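Local coordinates for protein nucleoporin NUP170 (Chaetomium thermophilum, PDB 5HAX) that probably serves as a structural scaffold component of the nuclear pore complex, at residues I187-E192 / H198-Q203. Sequence-based numbering, arbitrary orientation.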
ATOM      1  N   ILE A 187     -14.991 -11.100 -13.594  1.00 44.79           N
ATOM      2  CA  ILE A 187     -15.939 -10.908 -12.496  1.00 44.35           C
ATOM      3  C   ILE A 187     -16.326 -12.277 -11.948  1.00 51.31           C
ATOM      4  O   ILE A 187     -16.897 -13.101 -12.673  1.00 47.05           O
ATOM      5  CB  ILE A 187     -17.188 -10.138 -12.959  1.00 41.73           C
ATOM      6  CG1 ILE A 187     -16.796  -8.752 -13.488  1.00 43.03           C
ATOM      7  CG2 ILE A 187     -18.192 -10.011 -11.819  1.00 42.38           C
ATOM      8  CD1 ILE A 187     -17.931  -8.015 -14.171  1.00 46.74           C
ATOM      9  N   PHE A 188     -16.039 -12.508 -10.665  1.00 43.40           N
ATOM     10  CA  PHE A 188     -16.353 -13.760  -9.988  1.00 41.21           C
ATOM     11  C   PHE A 188     -17.387 -13.531  -8.888  1.00 45.70           C
ATOM     12  O   PHE A 188     -17.387 -12.490  -8.224  1.00 40.23           O
ATOM     13  CB  PHE A 188     -15.093 -14.392  -9.388  1.00 43.60           C
ATOM     14  CG  PHE A 188     -14.085 -14.839 -10.413  1.00 42.98           C
ATOM     15  CD1 PHE A 188     -14.296 -15.988 -11.156  1.00 40.94           C
ATOM     16  CD2 PHE A 188     -12.923 -14.116 -10.624  1.00 49.57           C
ATOM     17  CE1 PHE A 188     -13.370 -16.404 -12.096  1.00 45.40           C
ATOM     18  CE2 PHE A 188     -11.992 -14.528 -11.563  1.00 44.62           C
ATOM     19  CZ  PHE A 188     -12.216 -15.674 -12.299  1.00 45.01           C
ATOM     20  N   LEU A 189     -18.259 -14.527  -8.688  1.00 41.42           N
ATOM     21  CA  LEU A 189     -19.393 -14.419  -7.775  1.00 40.10           C
ATOM     22  C   LEU A 189     -19.463 -15.623  -6.842  1.00 43.61           C
ATOM     23  O   LEU A 189     -19.116 -16.746  -7.220  1.00 42.08           O
ATOM     24  CB  LEU A 189     -20.724 -14.328  -8.533  1.00 42.40           C
ATOM     25  CG  LEU A 189     -20.837 -13.349  -9.699  1.00 45.60           C
ATOM     26  CD1 LEU A 189     -22.163 -13.576 -10.406  1.00 49.05           C
ATOM     27  CD2 LEU A 189     -20.719 -11.909  -9.230  1.00 45.59           C
ATOM     28  N   GLY A 190     -19.951 -15.374  -5.626  1.00 38.86           N
ATOM     29  CA  GLY A 190     -20.191 -16.405  -4.629  1.00 45.56           C
ATOM     30  C   GLY A 190     -21.186 -15.887  -3.613  1.00 42.84           C
ATOM     31  O   GLY A 190     -21.508 -14.698  -3.584  1.00 40.02           O
ATOM     32  N   GLY A 191     -21.675 -16.789  -2.770  1.00 32.14           N
ATOM     33  CA  GLY A 191     -22.687 -16.392  -1.811  1.00 41.68           C
ATOM     34  C   GLY A 191     -22.922 -17.396  -0.706  1.00 34.81           C
ATOM     35  O   GLY A 191     -22.081 -18.250  -0.420  1.00 36.62           O
ATOM     36  N   GLU A 192     -24.099 -17.275  -0.085  1.00 38.94           N
ATOM     37  CA  GLU A 192     -24.440 -17.996   1.133  1.00 40.52           C
ATOM     38  C   GLU A 192     -25.367 -19.183   0.880  1.00 38.53           C
ATOM     39  O   GLU A 192     -25.976 -19.698   1.824  1.00 39.81           O
ATOM     40  CB  GLU A 192     -25.065 -17.029   2.141  1.00 42.15           C
ATOM     41  CG  GLU A 192     -24.158 -15.843   2.469  1.00 43.66           C
ATOM     42  CD  GLU A 192     -24.742 -14.921   3.522  1.00 46.78           C
ATOM     43  OE1 GLU A 192     -25.982 -14.782   3.576  1.00 54.36           O
ATOM     44  OE2 GLU A 192     -23.955 -14.335   4.297  1.00 48.30           O
ATOM     45  N   HIS A 198     -19.106 -18.667  -9.530  1.00 43.04           N
ATOM     46  CA  HIS A 198     -19.556 -18.344 -10.873  1.00 45.93           C
ATOM     47  C   HIS A 198     -18.706 -17.215 -11.438  1.00 46.00           C
ATOM     48  O   HIS A 198     -18.051 -16.472 -10.704  1.00 43.57           O
ATOM     49  CB  HIS A 198     -21.032 -17.928 -10.879  1.00 45.21           C
ATOM     50  CG  HIS A 198     -21.963 -18.980 -10.362  1.00 53.18           C
ATOM     51  ND1 HIS A 198     -22.187 -19.180  -9.016  1.00 49.57           N
ATOM     52  CD2 HIS A 198     -22.735 -19.884 -11.011  1.00 52.32           C
ATOM     53  CE1 HIS A 198     -23.055 -20.163  -8.859  1.00 47.06           C
ATOM     54  NE2 HIS A 198     -23.403 -20.608 -10.054  1.00 49.03           N
ATOM     55  N   GLU A 199     -18.726 -17.100 -12.764  1.00 45.25           N
ATOM     56  CA  GLU A 199     -18.053 -16.019 -13.469  1.00 50.31           C
ATOM     57  C   GLU A 199     -19.018 -15.415 -14.474  1.00 52.71           C
ATOM     58  O   GLU A 199     -19.782 -16.137 -15.122  1.00 53.53           O
ATOM     59  CB  GLU A 199     -16.783 -16.506 -14.187  1.00 43.70           C
ATOM     60  CG  GLU A 199     -16.066 -15.409 -14.976  1.00 48.37           C
ATOM     61  CD  GLU A 199     -14.697 -15.830 -15.476  1.00 54.12           C
ATOM     62  OE1 GLU A 199     -14.350 -17.021 -15.345  1.00 50.70           O
ATOM     63  OE2 GLU A 199     -13.963 -14.962 -15.998  1.00 44.59           O
ATOM     64  N   ILE A 200     -18.991 -14.090 -14.588  1.00 48.53           N
ATOM     65  CA  ILE A 200     -19.793 -13.367 -15.567  1.00 47.71           C
ATOM     66  C   ILE A 200     -18.886 -12.984 -16.728  1.00 49.91           C
ATOM     67  O   ILE A 200     -17.844 -12.346 -16.531  1.00 52.73           O
ATOM     68  CB  ILE A 200     -20.457 -12.124 -14.950  1.00 46.75           C
ATOM     69  CG1 ILE A 200     -21.501 -12.557 -13.916  1.00 51.83           C
ATOM     70  CG2 ILE A 200     -21.098 -11.261 -16.050  1.00 52.80           C
ATOM     71  CD1 ILE A 200     -22.354 -11.431 -13.377  1.00 57.00           C
ATOM     72  N   PHE A 201     -19.281 -13.380 -17.933  1.00 50.18           N
ATOM     73  CA  PHE A 201     -18.623 -12.973 -19.164  1.00 60.68           C
ATOM     74  C   PHE A 201     -19.446 -11.886 -19.840  1.00 55.32           C
ATOM     75  O   PHE A 201     -20.675 -11.862 -19.737  1.00 49.43           O
ATOM     76  CB  PHE A 201     -18.459 -14.155 -20.120  1.00 61.44           C
ATOM     77  CG  PHE A 201     -17.713 -15.315 -19.534  1.00 65.85           C
ATOM     78  CD1 PHE A 201     -16.329 -15.350 -19.557  1.00 67.25           C
ATOM     79  CD2 PHE A 201     -18.395 -16.377 -18.968  1.00 69.42           C
ATOM     80  CE1 PHE A 201     -15.639 -16.420 -19.021  1.00 69.84           C
ATOM     81  CE2 PHE A 201     -17.713 -17.447 -18.432  1.00 72.18           C
ATOM     82  CZ  PHE A 201     -16.333 -17.472 -18.457  1.00 68.42           C
ATOM     83  N   TYR A 202     -18.763 -10.982 -20.536  1.00 59.31           N
ATOM     84  CA  TYR A 202     -19.468 -10.010 -21.355  1.00 61.52           C
ATOM     85  C   TYR A 202     -18.561  -9.539 -22.482  1.00 60.94           C
ATOM     86  O   TYR A 202     -17.333  -9.530 -22.354  1.00 52.64           O
ATOM     87  CB  TYR A 202     -19.977  -8.821 -20.526  1.00 53.29           C
ATOM     88  CG  TYR A 202     -18.908  -7.961 -19.883  1.00 54.18           C
ATOM     89  CD1 TYR A 202     -18.379  -6.865 -20.550  1.00 61.58           C
ATOM     90  CD2 TYR A 202     -18.454  -8.229 -18.598  1.00 54.20           C
ATOM     91  CE1 TYR A 202     -17.413  -6.069 -19.963  1.00 55.51           C
ATOM     92  CE2 TYR A 202     -17.489  -7.438 -18.003  1.00 50.15           C
ATOM     93  CZ  TYR A 202     -16.973  -6.358 -18.689  1.00 60.06           C
ATOM     94  OH  TYR A 202     -16.012  -5.571 -18.100  1.00 54.99           O
ATOM     95  N   GLN A 203     -19.190  -9.159 -23.592  1.00 65.41           N
ATOM     96  CA  GLN A 203     -18.482  -8.746 -24.793  1.00 69.45           C
ATOM     97  C   GLN A 203     -19.272  -7.641 -25.477  1.00 70.44           C
ATOM     98  O   GLN A 203     -20.466  -7.455 -25.225  1.00 62.55           O
ATOM     99  CB  GLN A 203     -18.270  -9.922 -25.752  1.00 64.67           C
ATOM    100  CG  GLN A 203     -19.564 -10.568 -26.224  1.00 64.69           C
ATOM    101  CD  GLN A 203     -19.324 -11.814 -27.050  1.00 79.98           C
ATOM    102  OE1 GLN A 203     -18.198 -12.095 -27.459  1.00 80.24           O
ATOM    103  NE2 GLN A 203     -20.386 -12.573 -27.298  1.00 80.80           N
TER
HETATM  104  O   HOH W   1     -15.254 -12.506 -16.364  1.00 44.78           O
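A single water is gripped by three groups: it accepts from I187 N at 3.1 Å and donates to E199 OE2 and to I200 O, the latter at 2.6 Å. It sits between two strands of a beta hairpin, 187-190 and 198-202, the inner pair of a four-stranded antiparallel sheet that forms one blade of the beta-propeller. I187 N and I200 O are 4.3 Å apart, too far for a direct bond, and the water fills in for that one link; on the other side of this pair I200 N still donates directly to I187 O. Further along, L189 and H198 form a regular hydrogen-bonded pair, with L189 N to H198 O at 2.8 Å and H198 N to L189 O at 3.0 Å.

F188 and E199 are a non-hydrogen-bonded pair whose side chains run alongside each other in the same direction. E199 has CG anti to the backbone N (chi1 178°) and an extended chain beyond, which brings its carboxylate to the F188 ring; the two planes are 46° apart, and OE1 lies 3.4 Å from F188 CE1. That carboxylate has further partners: OE2 forms a salt bridge with R186, and OE1 is hydrogen-bonded to H218. Replacing E199 by an alanine would probably leave the R186 charge without this mate and the bridging water with one grip fewer.

The opposite face of the sheet carries I187, L189 and I200, which pack against I143 and L145 of strand 142-151 in the adjacent blade. Y202 reaches the same neighbour through L145, while its hydroxyl is hydrogen-bonded to K123 N. Within the hairpin, I187 CD1 meets Y202 CE2 at 3.9 Å, the side chains crossing nearly at right angles, and L189 CD1 touches I200 CD1 at 3.7 Å.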